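Local atomic coordinates of aminotransferase (Neisseria meningitidis Z2491, PDB entry 3JTX), a protein that probably catalyses the pyridoxal-5'-phosphate-dependent transfer of an amino group, as class I and II aminotransferases do. Residues 219-222 / 223-227; 353-356 / 357-360; 383-386 / 387-391. All coordinates share one frame; numbering follows the deposited sequence.

How the contacts relate
The three contacts are local turns in one class I and II aminotransferase chain, met in series and not touching one another. Contact 1 opens helix 223-229 beside the seven-stranded mixed sheet; contact 2 closes strand 354-355 of the three-stranded antiparallel sheet; contact 3 is a stretch of helix 381-394. Contacts 1 and 2 lie on opposite sides of the chain's centre, about 28 Å apart between centres. Contacts 2 and 3 are close neighbours, about 5 Å between nearest atoms, and both pack against helix 338-349. The cofactor is carried as a Schiff base on Lys245. A MES molecule, probably from the crystallisation liquor, lies about 5 Å from the side chain of Leu354 in contact 2.

Contact 1 (219-222 / 223-227); sequences KPLG and CLQAA
Gly222 and Ala226 close the first turn of helix 223-229, with Gly222 in the N-cap position. The carbonyl of Gly222 accepts Ala226 N at 2.9 Å from O to N, and the N-H comes in nearly along the C=O axis. Ala226 CB sits against the same oxygen, 3.4 Å from Gly222 O.

Leu221 lays its side chain against this turn. With its CG anti to the backbone N (chi1 177°), it brings CD1 into the angle between two helix residues. Gln225 runs obliquely past that methyl, its CG 3.7 Å from Leu221 CD1, while Ala226 CB lies 4.1 Å from the same carbon. The glutamine is fully extended, which carries its amide back along the incoming loop. There a water donates to both Gln225 OE1 and Pro220 O, bridging the side chain to the backbone three residues before the helix.

Further out, Arg82 NH2 also donates to Pro220 O, so that carbonyl is gripped by an arginine as well as by the water. Trp190 of helix 187-200 covers Leu221 and Ala226, whereas Leu224 turns to Met239 of strand 237-242. The helix start has a carboxylate too: Glu208 OE2 accepts the N-H of Cys223. Behind the cap the helix carries on with Ala227 N bonded to Cys223 O at 3.0 Å.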
loop_
_atom_site.group_PDB
_atom_site.type_symbol
_atom_site.label_atom_id
_atom_site.label_comp_id
_atom_site.label_asym_id
_atom_site.label_seq_id
_atom_site.Cartn_x
_atom_site.Cartn_y
_atom_site.Cartn_z
ATOM N N LYS A 219 -24.679 -16.849 -11.460
ATOM C CA LYS A 219 -23.828 -16.033 -10.599
ATOM C C LYS A 219 -23.058 -16.902 -9.604
ATOM O O LYS A 219 -23.659 -17.738 -8.939
ATOM C CB LYS A 219 -24.676 -15.002 -9.837
ATOM C CG LYS A 219 -25.554 -14.146 -10.716
ATOM C CD LYS A 219 -26.014 -12.862 -10.060
ATOM C CE LYS A 219 -26.810 -13.084 -8.803
ATOM N NZ LYS A 219 -27.648 -11.884 -8.469
ATOM N N PRO A 220 -21.723 -16.727 -9.512
ATOM C CA PRO A 220 -20.983 -17.532 -8.544
ATOM C C PRO A 220 -21.379 -17.260 -7.094
ATOM O O PRO A 220 -21.514 -16.102 -6.676
ATOM C CB PRO A 220 -19.524 -17.102 -8.753
ATOM C CG PRO A 220 -19.471 -16.571 -10.156
ATOM C CD PRO A 220 -20.841 -16.066 -10.494
ATOM N N LEU A 221 -21.547 -18.343 -6.352
ATOM C CA LEU A 221 -21.682 -18.310 -4.912
ATOM C C LEU A 221 -20.430 -17.677 -4.294
ATOM O O LEU A 221 -19.295 -17.952 -4.726
ATOM C CB LEU A 221 -21.860 -19.749 -4.404
ATOM C CG LEU A 221 -21.966 -20.057 -2.903
ATOM C CD1 LEU A 221 -23.219 -19.427 -2.258
ATOM C CD2 LEU A 221 -21.966 -21.595 -2.690
ATOM N N GLY A 222 -20.640 -16.816 -3.300
ATOM C CA GLY A 222 -19.549 -16.204 -2.550
ATOM C C GLY A 222 -19.488 -16.766 -1.129
ATOM O O GLY A 222 -20.439 -17.391 -0.644
ATOM N N CYS A 223 -18.344 -16.568 -0.489
ATOM C CA CYS A 223 -18.093 -17.082 0.865
ATOM C C CYS A 223 -19.149 -16.606 1.864
ATOM O O CYS A 223 -19.723 -17.396 2.612
ATOM C CB CYS A 223 -16.697 -16.649 1.328
ATOM S SG CYS A 223 -16.283 -17.057 3.055
ATOM N N LEU A 224 -19.412 -15.300 1.880
ATOM C CA LEU A 224 -20.367 -14.747 2.868
ATOM C C LEU A 224 -21.792 -15.239 2.618
ATOM O O LEU A 224 -22.520 -15.551 3.551
ATOM C CB LEU A 224 -20.303 -13.208 2.909
ATOM C CG LEU A 224 -18.958 -12.581 3.306
ATOM C CD1 LEU A 224 -19.082 -11.065 3.534
ATOM C CD2 LEU A 224 -18.371 -13.267 4.559
ATOM N N GLN A 225 -22.159 -15.375 1.350
ATOM C CA GLN A 225 -23.452 -15.936 0.978
ATOM C C GLN A 225 -23.561 -17.421 1.364
ATOM O O GLN A 225 -24.606 -17.873 1.796
ATOM C CB GLN A 225 -23.662 -15.773 -0.539
ATOM C CG GLN A 225 -24.954 -16.387 -1.074
ATOM C CD GLN A 225 -25.163 -16.093 -2.546
ATOM O OE1 GLN A 225 -24.226 -16.165 -3.339
ATOM N NE2 GLN A 225 -26.405 -15.742 -2.914
ATOM N N ALA A 226 -22.474 -18.172 1.195
ATOM C CA ALA A 226 -22.448 -19.594 1.574
ATOM C C ALA A 226 -22.670 -19.757 3.091
ATOM O O ALA A 226 -23.445 -20.619 3.521
ATOM C CB ALA A 226 -21.139 -20.239 1.164
ATOM N N ALA A 227 -22.017 -18.904 3.880
ATOM C CA ALA A 227 -22.202 -18.899 5.329
ATOM C C ALA A 227 -23.655 -18.653 5.685
ATOM O O ALA A 227 -24.247 -19.397 6.480
ATOM C CB ALA A 227 -21.318 -17.845 5.985
HETATM O O HOH W 1 -24.595 -15.618 -6.086
#

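Contact 2 (353-356 / 357-360); sequences VLPG and RFLA
Leu354 reaches forward to both Phe358 and Leu359, dividing its two methyls between them. Its CG stands anti to the backbone N (chi1 -165°), and from there CD2 meets Leu359 CD2 at 3.6 Å, while CD1 comes to the edge of the Phe358 ring near its plane. On the strand side, the backbone of Leu354 pairs with Arg374.

Pro355 comes next and runs alongside Phe358. Its CB is over the ring face in a CH-pi contact, 4.1 Å from the centroid of the Phe358 ring and 18° off the normal, displaced toward the rim where CD2 and CE2 lie. Pro355 CG adds a touch at 3.8 Å to Phe358 CE2. Helix 13-20 packs on both residues, Leu17 meeting Pro355 and Ala20 meeting Phe358.

Here strand 354-355, an outer strand of the antiparallel sheet, gives way to a short 3-10 turn. Its i to i+3 bonding begins with Phe358 N to Pro355 O, 3.0 Å, the donor standing above the carbonyl plane.

Gly356 supplies the next acceptor, and Leu359 N reaches Gly356 O at 3.0 Å, again from above the plane. Arg357 lies in sequence between the two acceptors and the two donors, and its guanidinium forms a salt bridge through NH2 with Asp338 at the start of helix 338-349.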
loop_
_atom_site.group_PDB
_atom_site.type_symbol
_atom_site.label_atom_id
_atom_site.label_comp_id
_atom_site.label_asym_id
_atom_site.label_seq_id
_atom_site.Cartn_x
_atom_site.Cartn_y
_atom_site.Cartn_z
ATOM N N VAL A 353 0.304 -19.325 -24.719
ATOM C CA VAL A 353 -0.482 -19.876 -23.603
ATOM C C VAL A 353 0.457 -20.233 -22.457
ATOM O O VAL A 353 1.657 -20.370 -22.663
ATOM C CB VAL A 353 -1.331 -21.108 -24.014
ATOM C CG1 VAL A 353 -2.249 -20.746 -25.180
ATOM C CG2 VAL A 353 -0.455 -22.321 -24.361
ATOM N N LEU A 354 -0.083 -20.380 -21.250
ATOM C CA LEU A 354 0.752 -20.598 -20.053
ATOM C C LEU A 354 0.778 -22.076 -19.634
ATOM O O LEU A 354 -0.268 -22.622 -19.246
ATOM C CB LEU A 354 0.223 -19.755 -18.894
ATOM C CG LEU A 354 1.182 -19.590 -17.704
ATOM C CD1 LEU A 354 2.467 -18.869 -18.125
ATOM C CD2 LEU A 354 0.515 -18.842 -16.563
ATOM N N PRO A 355 1.964 -22.734 -19.699
ATOM C CA PRO A 355 2.070 -24.081 -19.166
ATOM C C PRO A 355 1.576 -24.149 -17.718
ATOM O O PRO A 355 2.006 -23.361 -16.858
ATOM C CB PRO A 355 3.575 -24.372 -19.266
ATOM C CG PRO A 355 3.999 -23.582 -20.439
ATOM C CD PRO A 355 3.234 -22.308 -20.310
ATOM N N GLY A 356 0.645 -25.057 -17.457
ATOM C CA GLY A 356 0.011 -25.135 -16.135
ATOM C C GLY A 356 0.991 -25.405 -15.012
ATOM O O GLY A 356 0.779 -24.980 -13.872
ATOM N N ARG A 357 2.073 -26.110 -15.317
ATOM C CA ARG A 357 3.097 -26.410 -14.307
ATOM C C ARG A 357 3.675 -25.131 -13.690
ATOM O O ARG A 357 4.134 -25.131 -12.537
ATOM C CB ARG A 357 4.203 -27.306 -14.899
ATOM C CG ARG A 357 5.131 -26.606 -15.880
ATOM C CD ARG A 357 6.039 -27.602 -16.587
ATOM N NE ARG A 357 5.260 -28.541 -17.387
ATOM C CZ ARG A 357 5.752 -29.623 -17.982
ATOM N NH1 ARG A 357 7.043 -29.926 -17.883
ATOM N NH2 ARG A 357 4.954 -30.401 -18.701
ATOM N N PHE A 358 3.607 -24.027 -14.428
ATOM C CA PHE A 358 4.123 -22.754 -13.924
ATOM C C PHE A 358 3.261 -22.103 -12.848
ATOM O O PHE A 358 3.710 -21.140 -12.201
ATOM C CB PHE A 358 4.351 -21.767 -15.083
ATOM C CG PHE A 358 5.451 -22.176 -16.060
ATOM C CD1 PHE A 358 6.394 -23.149 -15.747
ATOM C CD2 PHE A 358 5.548 -21.549 -17.291
ATOM C CE1 PHE A 358 7.408 -23.493 -16.660
ATOM C CE2 PHE A 358 6.558 -21.891 -18.209
ATOM C CZ PHE A 358 7.478 -22.857 -17.893
ATOM N N LEU A 359 2.029 -22.592 -12.668
ATOM C CA LEU A 359 1.095 -22.059 -11.668
ATOM C C LEU A 359 0.960 -22.968 -10.445
ATOM O O LEU A 359 0.102 -22.734 -9.576
ATOM C CB LEU A 359 -0.305 -21.871 -12.299
ATOM C CG LEU A 359 -0.381 -20.915 -13.492
ATOM C CD1 LEU A 359 -1.794 -20.880 -14.090
ATOM C CD2 LEU A 359 0.041 -19.534 -13.027
ATOM N N ALA A 360 1.792 -24.012 -10.385
ATOM C CA ALA A 360 1.646 -25.041 -9.371
ATOM C C ALA A 360 2.984 -25.466 -8.777
ATOM O O ALA A 360 4.046 -25.283 -9.384
ATOM C CB ALA A 360 0.945 -26.241 -9.968
#

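Contact 3 (383-386 / 387-391); sequences TCVK and AAEDI
Ala387, Ala388, Glu389 and Asp390 each donate a backbone N-H to the carbonyl four residues earlier, on Thr383, Cys384, Val385 and Lys386, in regular alpha-helical turns with N to O distances of 2.9 to 3.0 Å.

Lys386 reaches one turn along the helix. It leaves the backbone with CG anti to N (chi1 177°) and stays extended until a final turn about the CD-CE bond (chi4 -73°) brings the ammonium toward Asp390. The result is an i to i+4 salt bridge, Lys386 NZ to Asp390 OD2 at 2.9 Å, made on the syn lone pair of that oxygen. The aliphatic chain also passes close to the acid, with Lys386 CG 3.5 Å from Asp390 OD2. The same oxygen also lies near Lys386 O, another acceptor, so the ammonium probably offsets some of the negative charge gathered there.

Val385 and Glu389, also one turn apart, run side by side in the same direction. Glu389 CG rests 3.4 Å from Val385 O, and the extended chain beyond it brings OE2 to 3.7 Å from Val385 CG1. Here the carboxylate of the exposed Glu389 lies against a methyl of the buried Val385. Ala387 and Ala388 offer only short methyls, each resting on the carbonyl oxygens of the preceding turn.

Those small residues belong to the buried side of helix 381-394. Val385 and Ala388 meet Ile313 of helix 294-314, and Cys384 packs on Val310 of the same helix. Further along, Ile391 fits against Phe341 and Leu345 of helix 338-349, and both Asp390 and Ile391 touch Ile351 of strand 351-352.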
loop_
_atom_site.group_PDB
_atom_site.type_symbol
_atom_site.label_atom_id
_atom_site.label_comp_id
_atom_site.label_asym_id
_atom_site.label_seq_id
_atom_site.Cartn_x
_atom_site.Cartn_y
_atom_site.Cartn_z
ATOM N N THR A 383 -9.869 -12.117 -32.505
ATOM C CA THR A 383 -8.549 -12.680 -32.191
ATOM C C THR A 383 -8.662 -14.032 -31.477
ATOM O O THR A 383 -7.921 -14.975 -31.806
ATOM C CB THR A 383 -7.722 -11.699 -31.334
ATOM O OG1 THR A 383 -7.523 -10.505 -32.082
ATOM C CG2 THR A 383 -6.353 -12.286 -30.956
ATOM N N CYS A 384 -9.577 -14.123 -30.507
ATOM C CA CYS A 384 -9.774 -15.370 -29.747
ATOM C C CYS A 384 -10.256 -16.524 -30.626
ATOM O O CYS A 384 -9.770 -17.654 -30.500
ATOM C CB CYS A 384 -10.775 -15.173 -28.594
ATOM S SG CYS A 384 -10.147 -14.117 -27.281
ATOM N N VAL A 385 -11.229 -16.232 -31.483
ATOM C CA VAL A 385 -11.821 -17.215 -32.379
ATOM C C VAL A 385 -10.771 -17.734 -33.354
ATOM O O VAL A 385 -10.647 -18.945 -33.552
ATOM C CB VAL A 385 -13.018 -16.609 -33.153
ATOM C CG1 VAL A 385 -13.395 -17.469 -34.383
ATOM C CG2 VAL A 385 -14.196 -16.448 -32.210
ATOM N N LYS A 386 -10.008 -16.822 -33.947
ATOM C CA LYS A 386 -8.916 -17.226 -34.841
ATOM C C LYS A 386 -7.872 -18.065 -34.104
ATOM O O LYS A 386 -7.367 -19.031 -34.655
ATOM C CB LYS A 386 -8.222 -16.026 -35.463
ATOM C CG LYS A 386 -7.048 -16.428 -36.332
ATOM C CD LYS A 386 -6.453 -15.263 -37.084
ATOM C CE LYS A 386 -5.487 -15.766 -38.158
ATOM N NZ LYS A 386 -4.228 -16.275 -37.565
ATOM N N ALA A 387 -7.529 -17.670 -32.881
ATOM C CA ALA A 387 -6.598 -18.460 -32.069
ATOM C C ALA A 387 -7.136 -19.884 -31.853
ATOM O O ALA A 387 -6.401 -20.863 -32.020
ATOM C CB ALA A 387 -6.326 -17.764 -30.727
ATOM N N ALA A 388 -8.425 -20.001 -31.522
ATOM C CA ALA A 388 -9.029 -21.309 -31.255
ATOM C C ALA A 388 -8.969 -22.190 -32.505
ATOM O O ALA A 388 -8.610 -23.365 -32.439
ATOM C CB ALA A 388 -10.476 -21.151 -30.767
ATOM N N GLU A 389 -9.311 -21.603 -33.644
ATOM C CA GLU A 389 -9.236 -22.294 -34.931
ATOM C C GLU A 389 -7.819 -22.756 -35.258
ATOM O O GLU A 389 -7.616 -23.881 -35.692
ATOM C CB GLU A 389 -9.761 -21.384 -36.042
ATOM C CG GLU A 389 -11.270 -21.193 -35.994
ATOM C CD GLU A 389 -11.765 -20.094 -36.919
ATOM O OE1 GLU A 389 -10.929 -19.340 -37.477
ATOM O OE2 GLU A 389 -12.999 -19.978 -37.089
ATOM N N ASP A 390 -6.842 -21.888 -35.031
ATOM C CA ASP A 390 -5.449 -22.219 -35.301
ATOM C C ASP A 390 -4.948 -23.320 -34.367
ATOM O O ASP A 390 -4.234 -24.218 -34.809
ATOM C CB ASP A 390 -4.564 -20.964 -35.214
ATOM C CG ASP A 390 -4.854 -19.953 -36.345
ATOM O OD1 ASP A 390 -5.484 -20.335 -37.351
ATOM O OD2 ASP A 390 -4.466 -18.779 -36.223
ATOM N N ILE A 391 -5.327 -23.265 -33.087
ATOM C CA ILE A 391 -4.929 -24.312 -32.142
ATOM C C ILE A 391 -5.494 -25.681 -32.597
ATOM O O ILE A 391 -4.770 -26.677 -32.651
ATOM C CB ILE A 391 -5.362 -23.982 -30.685
ATOM C CG1 ILE A 391 -4.588 -22.768 -30.158
ATOM C CG2 ILE A 391 -5.127 -25.179 -29.748
ATOM C CD1 ILE A 391 -5.187 -22.102 -28.909
#